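Local coordinates for outer membrane porin protein 32 (Delftia acidovorans, PDB 2FGQ) that forms trimeric, anion-selective channels across the bacterial outer membrane and binds D-malate within its pore, at residues G8-V14 / V326-F332; N291-N297 / G318-V324. The contacts are given in a common frame with arbitrary orientation. Residue numbers count along the deposited sequence, not the author numbering.

Interaction 1 of 2, residues G8-V14 / V326-F332. With SO4 (sulfate ion), chain F.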
ATOM      1  N   GLY A   8      12.733   5.032   8.882  1.00 10.83           N
ATOM      2  CA  GLY A   8      11.586   5.876   8.705  1.00 11.41           C
ATOM      3  C   GLY A   8      11.594   7.068   9.609  1.00 10.71           C
ATOM      4  O   GLY A   8      12.509   7.286  10.413  1.00 11.86           O
ATOM      5  N   ILE A   9      10.551   7.862   9.415  1.00 10.94           N
ATOM      6  CA  ILE A   9      10.274   9.051  10.211  1.00 10.72           C
ATOM      7  C   ILE A   9       8.777   9.177  10.363  1.00 11.36           C
ATOM      8  O   ILE A   9       8.049   9.136   9.392  1.00 11.14           O
ATOM      9  CB  ILE A   9      10.824  10.382   9.578  1.00 11.08           C
ATOM     10  CG1 ILE A   9      12.310  10.286   9.261  1.00 11.38           C
ATOM     11  CG2 ILE A   9      10.514  11.551  10.487  1.00 12.91           C
ATOM     12  CD1 ILE A   9      12.898  11.518   8.608  1.00 14.14           C
ATOM     13  N   VAL A  10       8.319   9.382  11.596  1.00 10.82           N
ATOM     14  CA  VAL A  10       6.945   9.820  11.818  1.00 10.91           C
ATOM     15  C   VAL A  10       7.021  11.242  12.408  1.00 10.86           C
ATOM     16  O   VAL A  10       7.546  11.447  13.505  1.00 11.12           O
ATOM     17  CB  VAL A  10       6.122   8.893  12.728  1.00 11.46           C
ATOM     18  CG1 VAL A  10       4.710   9.399  12.790  1.00 12.15           C
ATOM     19  CG2 VAL A  10       6.150   7.481  12.219  1.00 12.52           C
ATOM     20  N   ASP A  11       6.511  12.185  11.649  1.00  9.66           N
ATOM     21  CA  ASP A  11       6.495  13.604  12.009  1.00  9.28           C
ATOM     22  C   ASP A  11       5.028  14.024  11.919  1.00  9.45           C
ATOM     23  O   ASP A  11       4.425  14.016  10.836  1.00  9.25           O
ATOM     24  CB  ASP A  11       7.385  14.396  11.054  1.00 10.69           C
ATOM     25  CG  ASP A  11       7.347  15.873  11.292  1.00 12.53           C
ATOM     26  OD1 ASP A  11       6.258  16.418  11.629  1.00 12.00           O
ATOM     27  OD2 ASP A  11       8.377  16.562  11.099  1.00 13.93           O
ATOM     28  N   THR A  12       4.447  14.317  13.087  1.00  8.67           N
ATOM     29  CA  THR A  12       3.038  14.673  13.202  1.00  9.39           C
ATOM     30  C   THR A  12       2.926  15.910  14.068  1.00  9.28           C
ATOM     31  O   THR A  12       3.685  16.084  15.025  1.00 11.07           O
ATOM     32  CB  THR A  12       2.248  13.471  13.747  1.00 10.26           C
ATOM     33  OG1 THR A  12       2.387  12.397  12.826  1.00 10.82           O
ATOM     34  CG2 THR A  12       0.758  13.714  13.811  1.00 10.09           C
ATOM     35  N   ASN A  13       1.974  16.761  13.705  1.00 10.14           N
ATOM     36  CA  ASN A  13       1.874  18.086  14.318  1.00 10.00           C
ATOM     37  C   ASN A  13       0.422  18.501  14.536  1.00 11.29           C
ATOM     38  O   ASN A  13      -0.510  17.917  14.013  1.00 10.42           O
ATOM     39  CB  ASN A  13       2.627  19.174  13.490  1.00 10.95           C
ATOM     40  CG  ASN A  13       2.191  19.201  12.017  1.00 10.63           C
ATOM     41  OD1 ASN A  13       0.994  19.390  11.717  1.00 11.28           O
ATOM     42  ND2 ASN A  13       3.150  19.035  11.088  1.00 11.77           N
ATOM     43  N   VAL A  14       0.259  19.552  15.320  1.00 11.39           N
ATOM     44  CA  VAL A  14      -0.929  20.375  15.267  1.00 12.99           C
ATOM     45  C   VAL A  14      -0.580  21.611  14.429  1.00 12.46           C
ATOM     46  O   VAL A  14       0.520  22.135  14.507  1.00 12.78           O
ATOM     47  CB  VAL A  14      -1.439  20.744  16.680  1.00 14.38           C
ATOM     48  CG1 VAL A  14      -2.553  21.721  16.604  1.00 18.89           C
ATOM     49  CG2 VAL A  14      -1.898  19.492  17.413  1.00 14.91           C
ATOM     50  N   VAL A 326       3.203  22.969  15.300  1.00 10.66           N
ATOM     51  CA  VAL A 326       3.983  22.516  16.444  1.00 12.38           C
ATOM     52  C   VAL A 326       3.845  20.992  16.472  1.00 11.00           C
ATOM     53  O   VAL A 326       2.746  20.487  16.445  1.00 11.37           O
ATOM     54  CB  VAL A 326       3.443  23.115  17.753  1.00 12.78           C
ATOM     55  CG1 VAL A 326       4.121  22.520  18.968  1.00 16.48           C
ATOM     56  CG2 VAL A 326       3.634  24.647  17.768  1.00 15.28           C
ATOM     57  N   GLY A 327       4.957  20.299  16.581  1.00 10.72           N
ATOM     58  CA  GLY A 327       4.943  18.857  16.391  1.00 11.02           C
ATOM     59  C   GLY A 327       6.140  18.128  16.954  1.00 11.54           C
ATOM     60  O   GLY A 327       6.990  18.688  17.642  1.00 11.22           O
ATOM     61  N   ILE A 328       6.159  16.831  16.667  1.00 10.74           N
ATOM     62  CA  ILE A 328       7.215  15.932  17.075  1.00 11.16           C
ATOM     63  C   ILE A 328       7.661  15.198  15.827  1.00 11.60           C
ATOM     64  O   ILE A 328       6.842  14.789  14.988  1.00 12.68           O
ATOM     65  CB  ILE A 328       6.724  14.949  18.184  1.00 12.79           C
ATOM     66  CG1 ILE A 328       7.840  13.975  18.610  1.00 13.45           C
ATOM     67  CG2 ILE A 328       5.508  14.154  17.794  1.00 13.28           C
ATOM     68  CD1 ILE A 328       7.559  13.220  19.895  1.00 14.94           C
ATOM     69  N   ARG A 329       8.971  15.017  15.730  1.00 11.25           N
ATOM     70  CA  ARG A 329       9.546  14.203  14.669  1.00 10.88           C
ATOM     71  C   ARG A 329      10.319  13.070  15.325  1.00 11.14           C
ATOM     72  O   ARG A 329      11.206  13.307  16.145  1.00 11.90           O
ATOM     73  CB  ARG A 329      10.482  15.089  13.851  1.00 11.84           C
ATOM     74  CG  ARG A 329      11.342  14.325  12.895  1.00 15.83           C
ATOM     75  CD  ARG A 329      12.804  14.593  13.282  1.00 26.50           C
ATOM     76  NE  ARG A 329      13.036  15.638  12.432  1.00 20.03           N
ATOM     77  CZ  ARG A 329      13.915  16.673  12.432  1.00 20.51           C
ATOM     78  NH1 ARG A 329      14.854  17.010  13.355  1.00 23.87           N
ATOM     79  NH2 ARG A 329      13.826  17.426  11.359  1.00 19.13           N
ATOM     80  N   HIS A 330      10.010  11.839  14.951  1.00 10.93           N
ATOM     81  CA  HIS A 330      10.668  10.669  15.502  1.00 11.15           C
ATOM     82  C   HIS A 330      11.201   9.827  14.344  1.00 11.03           C
ATOM     83  O   HIS A 330      10.428   9.278  13.546  1.00 12.07           O
ATOM     84  CB  HIS A 330       9.748   9.828  16.349  1.00 12.65           C
ATOM     85  CG  HIS A 330      10.447   8.674  16.958  1.00 11.94           C
ATOM     86  ND1 HIS A 330      10.211   7.358  16.607  1.00 17.29           N
ATOM     87  CD2 HIS A 330      11.445   8.649  17.864  1.00 10.75           C
ATOM     88  CE1 HIS A 330      11.037   6.580  17.304  1.00 15.52           C
ATOM     89  NE2 HIS A 330      11.769   7.337  18.092  1.00 20.19           N
ATOM     90  N   ALA A 331      12.511   9.711  14.295  1.00 12.30           N
ATOM     91  CA  ALA A 331      13.199   8.894  13.281  1.00 12.41           C
ATOM     92  C   ALA A 331      13.502   7.530  13.854  1.00 14.82           C
ATOM     93  O   ALA A 331      13.748   7.396  15.052  1.00 16.09           O
ATOM     94  CB  ALA A 331      14.499   9.561  12.855  1.00 13.97           C
ATOM     95  N   PHE A 332      13.517   6.519  12.982  1.00 15.40           N
ATOM     96  CA  PHE A 332      13.884   5.175  13.391  1.00 17.80           C
ATOM     97  C   PHE A 332      14.665   4.473  12.292  1.00 19.06           C
ATOM     98  O   PHE A 332      14.710   4.931  11.139  1.00 18.38           O
ATOM     99  CB  PHE A 332      12.657   4.376  13.815  1.00 17.46           C
ATOM    100  CG  PHE A 332      11.594   4.247  12.757  1.00 17.57           C
ATOM    101  CD1 PHE A 332      11.585   3.162  11.877  1.00 17.89           C
ATOM    102  CD2 PHE A 332      10.581   5.171  12.644  1.00 19.05           C
ATOM    103  CE1 PHE A 332      10.605   3.031  10.911  1.00 16.93           C
ATOM    104  CE2 PHE A 332       9.607   5.038  11.660  1.00 18.29           C
ATOM    105  CZ  PHE A 332       9.641   3.941  10.787  1.00 18.55           C
ATOM    106  OXT PHE A 332      15.288   3.445  12.619  1.00 22.50           O
TER
HETATM  107  S   SO4 F 600      16.619  20.039  11.135  1.00 44.17           S
HETATM  108  O1  SO4 F 600      16.774  19.516  12.499  1.00 40.63           O
HETATM  109  O2  SO4 F 600      16.891  21.485  11.121  1.00 40.54           O
HETATM  110  O3  SO4 F 600      17.606  19.383  10.267  1.00 44.39           O
HETATM  111  O4  SO4 F 600      15.267  19.774  10.630  1.00 40.16           O

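Interaction 2 of 2, residues N291-N297 / G318-V324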
ATOM      1  N   ASN A 291       7.051  25.897  13.878  1.00 11.41           N
ATOM      2  CA  ASN A 291       7.190  26.768  12.726  1.00 12.95           C
ATOM      3  C   ASN A 291       6.120  27.847  12.792  1.00 13.34           C
ATOM      4  O   ASN A 291       4.963  27.542  13.116  1.00 12.66           O
ATOM      5  CB  ASN A 291       6.951  25.979  11.440  1.00 12.38           C
ATOM      6  CG  ASN A 291       7.924  24.874  11.224  1.00 13.90           C
ATOM      7  OD1 ASN A 291       7.539  23.801  10.683  1.00 16.81           O
ATOM      8  ND2 ASN A 291       9.166  25.114  11.515  1.00 11.63           N
ATOM      9  N   LEU A 292       6.517  29.093  12.518  1.00 13.88           N
ATOM     10  CA  LEU A 292       5.612  30.229  12.440  1.00 13.84           C
ATOM     11  C   LEU A 292       5.872  30.905  11.119  1.00 13.78           C
ATOM     12  O   LEU A 292       7.004  31.316  10.865  1.00 15.39           O
ATOM     13  CB  LEU A 292       5.915  31.224  13.584  1.00 13.69           C
ATOM     14  CG  LEU A 292       5.170  32.550  13.605  1.00 17.23           C
ATOM     15  CD1 LEU A 292       3.668  32.378  13.694  1.00 19.41           C
ATOM     16  CD2 LEU A 292       5.687  33.412  14.766  1.00 22.33           C
ATOM     17  N   ALA A 293       4.848  31.091  10.312  1.00 12.90           N
ATOM     18  CA  ALA A 293       5.048  31.698   8.999  1.00 14.18           C
ATOM     19  C   ALA A 293       4.013  32.753   8.675  1.00 14.36           C
ATOM     20  O   ALA A 293       2.866  32.720   9.123  1.00 15.05           O
ATOM     21  CB  ALA A 293       5.010  30.643   7.954  1.00 15.33           C
ATOM     22  N   PHE A 294       4.450  33.699   7.854  1.00 16.11           N
ATOM     23  CA  PHE A 294       3.616  34.803   7.399  1.00 16.23           C
ATOM     24  C   PHE A 294       3.838  34.930   5.912  1.00 16.23           C
ATOM     25  O   PHE A 294       4.969  35.084   5.480  1.00 18.25           O
ATOM     26  CB  PHE A 294       4.017  36.114   8.111  1.00 17.52           C
ATOM     27  CG  PHE A 294       3.164  37.287   7.743  1.00 20.89           C
ATOM     28  CD1 PHE A 294       1.837  37.343   8.133  1.00 24.18           C
ATOM     29  CD2 PHE A 294       3.706  38.353   7.000  1.00 26.22           C
ATOM     30  CE1 PHE A 294       1.039  38.447   7.788  1.00 27.24           C
ATOM     31  CE2 PHE A 294       2.921  39.445   6.642  1.00 25.69           C
ATOM     32  CZ  PHE A 294       1.590  39.502   7.056  1.00 26.30           C
ATOM     33  N   LEU A 295       2.761  34.857   5.145  1.00 15.26           N
ATOM     34  CA  LEU A 295       2.787  34.907   3.710  1.00 14.92           C
ATOM     35  C   LEU A 295       1.904  36.075   3.267  1.00 15.83           C
ATOM     36  O   LEU A 295       0.712  36.098   3.503  1.00 16.40           O
ATOM     37  CB  LEU A 295       2.270  33.602   3.120  1.00 14.95           C
ATOM     38  CG  LEU A 295       2.228  33.326   1.626  1.00 17.52           C
ATOM     39  CD1 LEU A 295       3.584  33.468   0.988  1.00 20.24           C
ATOM     40  CD2 LEU A 295       1.643  31.915   1.320  1.00 18.12           C
ATOM     41  N   LYS A 296       2.517  37.044   2.591  1.00 15.14           N
ATOM     42  CA  LYS A 296       1.817  38.226   2.118  1.00 15.49           C
ATOM     43  C   LYS A 296       1.700  38.201   0.614  1.00 15.55           C
ATOM     44  O   LYS A 296       2.695  38.348  -0.081  1.00 16.16           O
ATOM     45  CB  LYS A 296       2.632  39.448   2.524  1.00 17.37           C
ATOM     46  CG  LYS A 296       2.050  40.777   2.118  1.00 22.79           C
ATOM     47  CD  LYS A 296       2.959  41.911   2.685  1.00 29.88           C
ATOM     48  CE  LYS A 296       2.403  42.549   3.958  1.00 35.87           C
ATOM     49  NZ  LYS A 296       3.407  42.612   5.087  1.00 41.88           N
ATOM     50  N   ASN A 297       0.491  38.000   0.119  1.00 14.27           N
ATOM     51  CA  ASN A 297       0.206  38.076  -1.288  1.00 14.64           C
ATOM     52  C   ASN A 297      -0.099  39.520  -1.644  1.00 15.94           C
ATOM     53  O   ASN A 297      -0.825  40.181  -0.927  1.00 17.38           O
ATOM     54  CB  ASN A 297      -1.013  37.243  -1.626  1.00 14.28           C
ATOM     55  CG  ASN A 297      -0.775  35.762  -1.460  1.00 13.65           C
ATOM     56  OD1 ASN A 297      -1.272  35.111  -0.478  1.00 17.78           O
ATOM     57  ND2 ASN A 297      -0.026  35.214  -2.362  1.00 11.33           N
ATOM     58  N   GLY A 318      -4.525  38.734  -2.825  1.00 16.99           N
ATOM     59  CA  GLY A 318      -3.975  39.840  -2.079  1.00 16.76           C
ATOM     60  C   GLY A 318      -4.041  39.737  -0.575  1.00 17.85           C
ATOM     61  O   GLY A 318      -3.696  40.700   0.124  1.00 18.73           O
ATOM     62  N   GLU A 319      -4.418  38.562  -0.084  1.00 18.34           N
ATOM     63  CA  GLU A 319      -4.530  38.350   1.345  1.00 18.65           C
ATOM     64  C   GLU A 319      -3.217  37.905   1.953  1.00 17.92           C
ATOM     65  O   GLU A 319      -2.413  37.234   1.304  1.00 17.96           O
ATOM     66  CB  GLU A 319      -5.561  37.261   1.646  1.00 19.06           C
ATOM     67  CG  GLU A 319      -7.001  37.650   1.380  1.00 23.34           C
ATOM     68  CD  GLU A 319      -7.516  38.696   2.342  1.00 28.25           C
ATOM     69  OE1 GLU A 319      -7.351  38.538   3.565  1.00 31.72           O
ATOM     70  OE2 GLU A 319      -8.068  39.697   1.861  1.00 36.22           O
ATOM     71  N   SER A 320      -3.014  38.259   3.214  1.00 17.14           N
ATOM     72  CA  SER A 320      -1.901  37.764   3.978  1.00 17.48           C
ATOM     73  C   SER A 320      -2.437  36.600   4.801  1.00 17.37           C
ATOM     74  O   SER A 320      -3.576  36.631   5.270  1.00 20.63           O
ATOM     75  CB  SER A 320      -1.376  38.838   4.924  1.00 18.42           C
ATOM     76  OG  SER A 320      -0.814  39.921   4.188  1.00 23.79           O
ATOM     77  N   GLN A 321      -1.605  35.599   5.013  1.00 15.51           N
ATOM     78  CA  GLN A 321      -1.967  34.425   5.799  1.00 14.15           C
ATOM     79  C   GLN A 321      -0.869  34.139   6.824  1.00 14.23           C
ATOM     80  O   GLN A 321       0.314  34.242   6.545  1.00 14.64           O
ATOM     81  CB  GLN A 321      -2.113  33.253   4.860  1.00 14.90           C
ATOM     82  CG  GLN A 321      -2.762  32.011   5.449  1.00 14.08           C
ATOM     83  CD  GLN A 321      -2.534  30.765   4.567  1.00 14.12           C
ATOM     84  OE1 GLN A 321      -3.420  29.887   4.431  1.00 18.48           O
ATOM     85  NE2 GLN A 321      -1.359  30.691   3.987  1.00 12.06           N
ATOM     86  N   THR A 322      -1.287  33.780   8.029  1.00 14.21           N
ATOM     87  CA  THR A 322      -0.393  33.368   9.075  1.00 14.54           C
ATOM     88  C   THR A 322      -0.631  31.904   9.372  1.00 14.41           C
ATOM     89  O   THR A 322      -1.768  31.452   9.424  1.00 15.37           O
ATOM     90  CB  THR A 322      -0.666  34.212  10.333  1.00 16.03           C
ATOM     91  OG1 THR A 322      -0.505  35.599  10.003  1.00 19.70           O
ATOM     92  CG2 THR A 322       0.359  33.958  11.416  1.00 19.15           C
ATOM     93  N   GLY A 323       0.446  31.190   9.621  1.00 13.36           N
ATOM     94  CA  GLY A 323       0.354  29.780   9.976  1.00 13.05           C
ATOM     95  C   GLY A 323       1.312  29.391  11.063  1.00 12.74           C
ATOM     96  O   GLY A 323       2.357  30.014  11.271  1.00 12.96           O
ATOM     97  N   VAL A 324       0.937  28.341  11.778  1.00 13.22           N
ATOM     98  CA  VAL A 324       1.723  27.807  12.878  1.00 13.75           C
ATOM     99  C   VAL A 324       1.660  26.273  12.782  1.00 12.69           C
ATOM    100  O   VAL A 324       0.597  25.703  12.490  1.00 13.47           O
ATOM    101  CB  VAL A 324       1.110  28.214  14.261  1.00 15.43           C
ATOM    102  CG1 VAL A 324       2.001  27.724  15.394  1.00 18.16           C
ATOM    103  CG2 VAL A 324       0.903  29.674  14.324  1.00 19.32           C
TER

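Interaction 1 of 2, residues G8-V14 / V326-F332
The ring of F332 lies flat over G8: G8 CA sits 3.7 Å from the ring centroid, 21° off its normal, a CH-pi contact. An ideal CB on G8 would clash here, 2.3 Å from F332 CZ. The backbones then zip together antiparallel (165°) through reciprocal pairs of bonds, from G8 N to F332 O (3.0 Å) and F332 N to G8 O (2.9 Å) through to V14 and V326. This is the seam of the 16-stranded porin barrel, where first strand meets last and the C-terminal phenylalanine ends the chain. V10, T12 and I328 pack on V79 of a neighbouring subunit, and the F332 ring stacks on F55 of that subunit. D11 and N13 point to the other face, where both bond to Y289. G327 makes room opposite N13, their CA atoms 3.8 Å apart. R329 NH2 bonds to S35 and to O4 (2.8 Å) of a sulfate, probably from the crystallisation liquor, that K256 also holds.

Interaction 2 of 2, residues N291-N297 / G318-V324
Five backbone hydrogen bonds hold 291-297 against 318-324, which run antiparallel at 168°. A293 and G323 form a closed reciprocal pair, A293 N to G323 O and G323 N to A293 O, both 2.9 Å. L295 and Q321 repeat it, with L295 N to Q321 O at 2.9 Å and Q321 N to L295 O at 2.8 Å. Toward the loop the ladder loosens: N297 N still reaches E319 O, but at 3.2 Å, and past it G318 takes a positive phi, which favours glycine. The residues between these pairs turn their amides the other way along 291-297, so L292, F294 and K296 bond to L276, I274 and H272 of the next strand, 269-281. Across the pair, CA-H...O contacts add to the ladder, the shortest from S320 CA to L295 O at 3.1 Å. E319 sends its carboxylate to K19 in a salt bridge, and K19 also hydrogen-bonds to S320 O.

L292, F294, K296, S320, T322 and V324 share one face, with L292 CD1 3.9 Å from V324 CG2 and F294 CZ 3.7 Å from S320 CB; A293, L295 and Q321 share the other, where L305 and V315 of the connecting loop touch Q321. Adjacent antiparallel strands, consecutive in the chain, make this a beta hairpin with a long connecting loop, the last hairpin of a porin barrel.

How the interactions relate
Starting at the N terminus, the chain lays down strand 4-17, one edge of which is taken by 26-48 while the other is paired only when the last strand arrives. Thirteen further barrel strands follow in simple neighbour-to-neighbour order before 286-297 is reached. A loop then leads back into strand 320-331, and interaction 2 closes this short loop of 20 residues. The same strand runs on into 326-332, where interaction 1 closes a loop of 311 residues that contains the whole of interaction 2; the two nest and do not cross. Their centres lie 23 Å apart. Strand 320-331 thus joins 286-297 on one edge and 4-17 on the other, completing the barrel.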